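Local coordinates for ribosome biogenesis GTPase A (Thermotoga maritima, PDB 3CNL), which binds GTP and probably acts as a GTPase required for a late step in assembly of the 50S ribosomal subunit, at residues A[187-192]-A[204-209]; A[211-216]-A[228-233]. All coordinates share one frame; numbering follows the deposited sequence.

Contact 1 of 2, residues A[187-192]-A[204-209]; sequences RAFEIF and EFFEDF
Phe189 sets CE1 of its ring over one face of Phe205, off-centre, with CZ beside the CG and CB of that residue. The approach is tight: Phe189 CE1 comes to 3.3 Å from Phe205 CG, and Phe189 CZ lies 3.4 Å from Phe205 CB, the carbon that carries the ring. The two planes meet at 42°, an oblique pairing that is neither a parallel stack nor a T. Phe206 adds a different geometry. It turns its edge toward the face of Phe189 in an offset edge-to-face pair, with the planes at 67° and Phe206 CE2 3.6 Å from Phe189 CD1. Phe205 CD2 also sits over the centre of the Phe206 ring, 3.6 Å above its plane, so each of the three rings meets the other two. This aromatic cluster joins helices 182-196 and 202-212, consecutive helices in the part of the chain that comes after the last strand of the sheet, 147-154. Phe189 and Phe205 have the closest CA atoms of the two segments, yet these stand 9.2 Å apart, and large flat side chains suit such a separation. Phe189 extends across it with CG anti to its own N (chi1 -179°), whereas Phe206 starts off to one side and only its ring end draws near. With an alanine at Phe205, the surface beneath Phe189 CE1 is removed, which would probably open a gap there and leave the Phe189 ring freer to turn. Phe231 of helix 224-236 packs edge-to-face with Phe205, Phe206 and Phe192, and Ser200 touches both Phe189 and Phe205. Arg187 ties another side of its helix to Asp163 of helix 162-170 through a salt bridge.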
loop_
_atom_site.group_PDB
_atom_site.type_symbol
_atom_site.label_atom_id
_atom_site.label_comp_id
_atom_site.label_asym_id
_atom_site.label_seq_id
_atom_site.Cartn_x
_atom_site.Cartn_y
_atom_site.Cartn_z
ATOM N N ARG A 187 6.546 -16.329 -7.191
ATOM C CA ARG A 187 5.664 -15.396 -7.916
ATOM C C ARG A 187 6.100 -13.946 -7.705
ATOM O O ARG A 187 6.204 -13.167 -8.644
ATOM C CB ARG A 187 4.235 -15.518 -7.370
ATOM C CG ARG A 187 3.083 -15.459 -8.369
ATOM C CD ARG A 187 2.792 -14.166 -9.080
ATOM N NE ARG A 187 3.322 -14.204 -10.438
ATOM C CZ ARG A 187 3.022 -13.379 -11.439
ATOM N NH1 ARG A 187 3.648 -13.533 -12.596
ATOM N NH2 ARG A 187 2.126 -12.406 -11.315
ATOM N N ALA A 188 6.290 -13.579 -6.451
ATOM C CA ALA A 188 6.747 -12.226 -6.100
ATOM C C ALA A 188 8.076 -11.904 -6.766
ATOM O O ALA A 188 8.254 -10.807 -7.288
ATOM C CB ALA A 188 6.881 -12.089 -4.587
ATOM N N PHE A 189 9.021 -12.837 -6.721
ATOM C CA PHE A 189 10.308 -12.619 -7.400
ATOM C C PHE A 189 10.101 -12.471 -8.921
ATOM O O PHE A 189 10.659 -11.572 -9.534
ATOM C CB PHE A 189 11.333 -13.736 -7.079
ATOM C CG PHE A 189 12.659 -13.529 -7.748
ATOM C CD1 PHE A 189 13.486 -12.477 -7.361
ATOM C CD2 PHE A 189 13.065 -14.349 -8.793
ATOM C CE1 PHE A 189 14.717 -12.257 -8.007
ATOM C CE2 PHE A 189 14.286 -14.138 -9.438
ATOM C CZ PHE A 189 15.109 -13.101 -9.040
ATOM N N GLU A 190 9.269 -13.325 -9.510
ATOM C CA GLU A 190 8.945 -13.233 -10.943
ATOM C C GLU A 190 8.413 -11.836 -11.320
ATOM O O GLU A 190 8.854 -11.223 -12.299
ATOM C CB GLU A 190 7.927 -14.321 -11.315
ATOM C CG GLU A 190 7.522 -14.356 -12.777
ATOM C CD GLU A 190 6.615 -15.539 -13.075
ATOM O OE1 GLU A 190 7.067 -16.462 -13.785
ATOM O OE2 GLU A 190 5.471 -15.577 -12.573
ATOM N N ILE A 191 7.479 -11.334 -10.527
ATOM C CA ILE A 191 6.910 -10.000 -10.741
ATOM C C ILE A 191 7.990 -8.944 -10.628
ATOM O O ILE A 191 8.108 -8.074 -11.504
ATOM C CB ILE A 191 5.747 -9.692 -9.757
ATOM C CG1 ILE A 191 4.582 -10.650 -9.984
ATOM C CG2 ILE A 191 5.264 -8.214 -9.899
ATOM C CD1 ILE A 191 3.624 -10.696 -8.801
ATOM N N PHE A 192 8.806 -9.045 -9.574
ATOM C CA PHE A 192 9.931 -8.149 -9.410
ATOM C C PHE A 192 10.882 -8.213 -10.619
ATOM O O PHE A 192 11.200 -7.185 -11.240
ATOM C CB PHE A 192 10.689 -8.451 -8.106
ATOM C CG PHE A 192 11.906 -7.609 -7.933
ATOM C CD1 PHE A 192 11.786 -6.284 -7.534
ATOM C CD2 PHE A 192 13.180 -8.121 -8.226
ATOM C CE1 PHE A 192 12.908 -5.486 -7.398
ATOM C CE2 PHE A 192 14.314 -7.323 -8.093
ATOM C CZ PHE A 192 14.179 -6.012 -7.679
ATOM N N GLU A 204 19.140 -19.070 -7.489
ATOM C CA GLU A 204 20.425 -18.399 -7.644
ATOM C C GLU A 204 20.413 -16.974 -7.104
ATOM O O GLU A 204 21.397 -16.526 -6.504
ATOM C CB GLU A 204 20.820 -18.336 -9.110
ATOM C CG GLU A 204 21.277 -19.662 -9.737
ATOM C CD GLU A 204 21.504 -19.538 -11.236
ATOM O OE1 GLU A 204 21.900 -18.446 -11.698
ATOM O OE2 GLU A 204 21.279 -20.534 -11.969
ATOM N N PHE A 205 19.322 -16.245 -7.360
ATOM C CA PHE A 205 19.224 -14.866 -6.904
ATOM C C PHE A 205 19.331 -14.769 -5.381
ATOM O O PHE A 205 20.082 -13.935 -4.860
ATOM C CB PHE A 205 17.923 -14.199 -7.390
ATOM C CG PHE A 205 17.809 -12.764 -6.976
ATOM C CD1 PHE A 205 18.324 -11.755 -7.783
ATOM C CD2 PHE A 205 17.232 -12.417 -5.746
ATOM C CE1 PHE A 205 18.233 -10.407 -7.378
ATOM C CE2 PHE A 205 17.153 -11.093 -5.340
ATOM C CZ PHE A 205 17.653 -10.080 -6.166
ATOM N N PHE A 206 18.603 -15.620 -4.677
ATOM C CA PHE A 206 18.556 -15.562 -3.209
ATOM C C PHE A 206 19.726 -16.190 -2.474
ATOM O O PHE A 206 20.015 -15.818 -1.341
ATOM C CB PHE A 206 17.211 -16.061 -2.701
ATOM C CG PHE A 206 16.107 -15.089 -2.999
ATOM C CD1 PHE A 206 15.985 -13.927 -2.239
ATOM C CD2 PHE A 206 15.274 -15.277 -4.100
ATOM C CE1 PHE A 206 15.012 -12.985 -2.534
ATOM C CE2 PHE A 206 14.278 -14.336 -4.404
ATOM C CZ PHE A 206 14.146 -13.201 -3.616
ATOM N N GLU A 207 20.419 -17.122 -3.121
ATOM C CA GLU A 207 21.695 -17.589 -2.573
ATOM C C GLU A 207 22.706 -16.442 -2.683
ATOM O O GLU A 207 23.390 -16.107 -1.715
ATOM C CB GLU A 207 22.164 -18.863 -3.297
ATOM C CG GLU A 207 23.022 -19.802 -2.439
ATOM C CD GLU A 207 24.476 -19.768 -2.834
ATOM O OE1 GLU A 207 25.308 -20.467 -2.198
ATOM O OE2 GLU A 207 24.788 -19.038 -3.801
ATOM N N ASP A 208 22.770 -15.806 -3.843
ATOM C CA ASP A 208 23.653 -14.656 -4.024
ATOM C C ASP A 208 23.355 -13.459 -3.089
ATOM O O ASP A 208 24.283 -12.856 -2.545
ATOM C CB ASP A 208 23.641 -14.195 -5.467
ATOM C CG ASP A 208 24.412 -12.921 -5.660
ATOM O OD1 ASP A 208 25.630 -12.931 -5.412
ATOM O OD2 ASP A 208 23.803 -11.904 -6.050
ATOM N N PHE A 209 22.076 -13.122 -2.923
ATOM C CA PHE A 209 21.644 -12.048 -2.025
ATOM C C PHE A 209 22.076 -12.325 -0.598
ATOM O O PHE A 209 22.515 -11.403 0.110
ATOM C CB PHE A 209 20.109 -11.901 -2.047
ATOM C CG PHE A 209 19.599 -10.681 -1.304
ATOM C CD1 PHE A 209 19.485 -9.456 -1.953
ATOM C CD2 PHE A 209 19.254 -10.760 0.042
ATOM C CE1 PHE A 209 19.018 -8.317 -1.279
ATOM C CE2 PHE A 209 18.783 -9.629 0.729
ATOM C CZ PHE A 209 18.666 -8.407 0.055
#

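Contact 2 of 2, residues A[211-216]-A[228-233]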
loop_
_atom_site.group_PDB
_atom_site.type_symbol
_atom_site.label_atom_id
_atom_site.label_comp_id
_atom_site.label_asym_id
_atom_site.label_seq_id
_atom_site.Cartn_x
_atom_site.Cartn_y
_atom_site.Cartn_z
ATOM N N ARG A 211 24.488 -14.192 0.466
ATOM C CA ARG A 211 25.924 -14.043 0.547
ATOM C C ARG A 211 26.326 -12.566 0.535
ATOM O O ARG A 211 27.048 -12.133 1.421
ATOM C CB ARG A 211 26.606 -14.803 -0.601
ATOM C CG ARG A 211 26.623 -16.326 -0.450
ATOM C CD ARG A 211 27.480 -16.942 -1.561
ATOM N NE ARG A 211 27.419 -18.403 -1.586
ATOM C CZ ARG A 211 28.162 -19.213 -0.822
ATOM N NH1 ARG A 211 29.033 -18.717 0.052
ATOM N NH2 ARG A 211 28.023 -20.527 -0.919
ATOM N N LYS A 212 25.852 -11.791 -0.444
ATOM C CA LYS A 212 26.227 -10.370 -0.558
ATOM C C LYS A 212 25.868 -9.552 0.688
ATOM O O LYS A 212 26.397 -8.432 0.868
ATOM C CB LYS A 212 25.616 -9.713 -1.807
ATOM C CG LYS A 212 26.186 -10.167 -3.152
ATOM C CD LYS A 212 27.610 -9.671 -3.384
ATOM C CE LYS A 212 28.629 -10.799 -3.304
ATOM N NZ LYS A 212 28.657 -11.563 -4.584
ATOM N N ARG A 213 24.997 -10.123 1.537
ATOM C CA ARG A 213 24.457 -9.473 2.746
ATOM C C ARG A 213 24.865 -10.136 4.052
ATOM O O ARG A 213 24.394 -9.730 5.119
ATOM C CB ARG A 213 22.919 -9.405 2.712
ATOM C CG ARG A 213 22.348 -8.603 1.572
ATOM C CD ARG A 213 22.982 -7.228 1.470
ATOM N NE ARG A 213 22.363 -6.453 0.400
ATOM C CZ ARG A 213 21.262 -5.722 0.551
ATOM N NH1 ARG A 213 20.664 -5.644 1.730
ATOM N NH2 ARG A 213 20.763 -5.065 -0.485
ATOM N N GLY A 214 25.722 -11.152 3.969
ATOM C CA GLY A 214 26.255 -11.848 5.142
ATOM C C GLY A 214 25.267 -12.671 5.939
ATOM O O GLY A 214 25.394 -12.820 7.162
ATOM N N LEU A 215 24.282 -13.227 5.247
ATOM C CA LEU A 215 23.234 -13.995 5.906
ATOM C C LEU A 215 23.589 -15.463 5.766
ATOM O O LEU A 215 23.412 -16.069 4.701
ATOM C CB LEU A 215 21.842 -13.676 5.317
ATOM C CG LEU A 215 21.428 -12.199 5.154
ATOM C CD1 LEU A 215 20.126 -12.045 4.361
ATOM C CD2 LEU A 215 21.311 -11.466 6.499
ATOM N N LEU A 216 24.140 -16.009 6.849
ATOM C CA LEU A 216 24.634 -17.384 6.877
ATOM C C LEU A 216 24.072 -18.053 8.092
ATOM O O LEU A 216 23.981 -17.424 9.141
ATOM C CB LEU A 216 26.163 -17.412 6.962
ATOM C CG LEU A 216 27.036 -17.129 5.739
ATOM C CD1 LEU A 216 28.482 -17.422 6.105
ATOM C CD2 LEU A 216 26.649 -17.917 4.499
ATOM N N LEU A 228 15.096 -13.683 1.927
ATOM C CA LEU A 228 13.738 -13.372 1.471
ATOM C C LEU A 228 13.098 -12.263 2.296
ATOM O O LEU A 228 12.582 -11.304 1.742
ATOM C CB LEU A 228 12.840 -14.613 1.481
ATOM C CG LEU A 228 13.146 -15.746 0.498
ATOM C CD1 LEU A 228 12.558 -17.062 0.995
ATOM C CD2 LEU A 228 12.650 -15.424 -0.908
ATOM N N MET A 229 13.104 -12.410 3.615
ATOM C CA MET A 229 12.575 -11.372 4.507
ATOM C C MET A 229 13.189 -10.005 4.223
ATOM O O MET A 229 12.477 -9.023 4.033
ATOM C CB MET A 229 12.833 -11.766 5.971
ATOM C CG MET A 229 12.690 -10.632 6.986
ATOM S SD MET A 229 10.956 -10.235 7.294
ATOM C CE MET A 229 11.033 -9.395 8.886
ATOM N N LEU A 230 14.517 -9.949 4.193
ATOM C CA LEU A 230 15.242 -8.702 3.969
ATOM C C LEU A 230 15.043 -8.168 2.559
ATOM O O LEU A 230 14.882 -6.962 2.369
ATOM C CB LEU A 230 16.724 -8.921 4.255
ATOM C CG LEU A 230 17.791 -7.836 4.054
ATOM C CD1 LEU A 230 17.486 -6.526 4.773
ATOM C CD2 LEU A 230 19.139 -8.406 4.528
ATOM N N PHE A 231 15.074 -9.057 1.564
ATOM C CA PHE A 231 14.902 -8.609 0.176
ATOM C C PHE A 231 13.555 -7.910 0.006
ATOM O O PHE A 231 13.487 -6.777 -0.496
ATOM C CB PHE A 231 15.057 -9.768 -0.832
ATOM C CG PHE A 231 14.724 -9.374 -2.244
ATOM C CD1 PHE A 231 15.563 -8.541 -2.961
ATOM C CD2 PHE A 231 13.540 -9.790 -2.830
ATOM C CE1 PHE A 231 15.228 -8.140 -4.251
ATOM C CE2 PHE A 231 13.212 -9.405 -4.147
ATOM C CZ PHE A 231 14.047 -8.592 -4.836
ATOM N N PHE A 232 12.493 -8.575 0.443
ATOM C CA PHE A 232 11.140 -8.053 0.242
ATOM C C PHE A 232 10.836 -6.845 1.102
ATOM O O PHE A 232 10.046 -5.985 0.715
ATOM C CB PHE A 232 10.068 -9.158 0.364
ATOM C CG PHE A 232 10.117 -10.140 -0.762
ATOM C CD1 PHE A 232 9.839 -9.739 -2.060
ATOM C CD2 PHE A 232 10.486 -11.475 -0.543
ATOM C CE1 PHE A 232 9.932 -10.648 -3.130
ATOM C CE2 PHE A 232 10.572 -12.379 -1.601
ATOM C CZ PHE A 232 10.292 -11.969 -2.888
ATOM N N THR A 233 11.518 -6.748 2.233
ATOM C CA THR A 233 11.451 -5.553 3.076
ATOM C C THR A 233 12.083 -4.411 2.317
ATOM O O THR A 233 11.509 -3.332 2.230
ATOM C CB THR A 233 12.173 -5.781 4.411
ATOM O OG1 THR A 233 11.437 -6.766 5.142
ATOM C CG2 THR A 233 12.245 -4.487 5.236
#
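Leu215 and Leu230 supply the apolar part of this contact, meeting through a single pair of methyls, Leu215 CD1 and Leu230 CD2, 3.8 Å apart. Leu230 CG stands anti to its backbone N (chi1 177°), which carries the branch out from the helix toward the 211-216 segment. Leucine fits both positions, being long enough to bridge the gap and fully apolar at its tip. Leu230 also rests on Phe209, and Leu215 on Arg226 and Ala227.

The charged side chain nearby is Arg213, whose NH1 lies 4.2 Å from Leu230 CD2, a loose van der Waals approach, and makes a salt bridge to Glu234 OE1. Leu215 is buried, while Arg213 is exposed. Between Arg213 and Leu215 the chain leaves helix 202-212 through a Schellman motif: Gly214 takes a positive phi (68°), easiest for a residue without a side chain, and its N bonds to Arg211 O at 3.0 Å. The turn brings Leu215 round to face helix 224-236.

Within that helix, Met229 O accepts two bonds from opposite faces of its plane, from Thr233 N and from Thr233 OG1 at 2.7 Å, which gives the hydroxyl a partner in the carbonyl one turn back.

Overall arrangement
Contacts 1 and 2 follow one another along the chain, the first closing before the second opens, and their centres are 11 Å apart. Helix 202-212 serves both: one part of it packs on helix 182-196, while its C-terminal end and the following turn meet helix 224-236. Phe231 ties the two together, touching Phe192, Phe205 and Phe206, and Phe232 packs on Ala188, so the three helices enclose one shared aromatic interior. Both contacts lie away from the nucleotide-binding residues. They are therefore likely to bear on how these helices are held together rather than on contacts to GTP, although the side chain of Leu230 is about 13 Å from the bound nucleotide analogue.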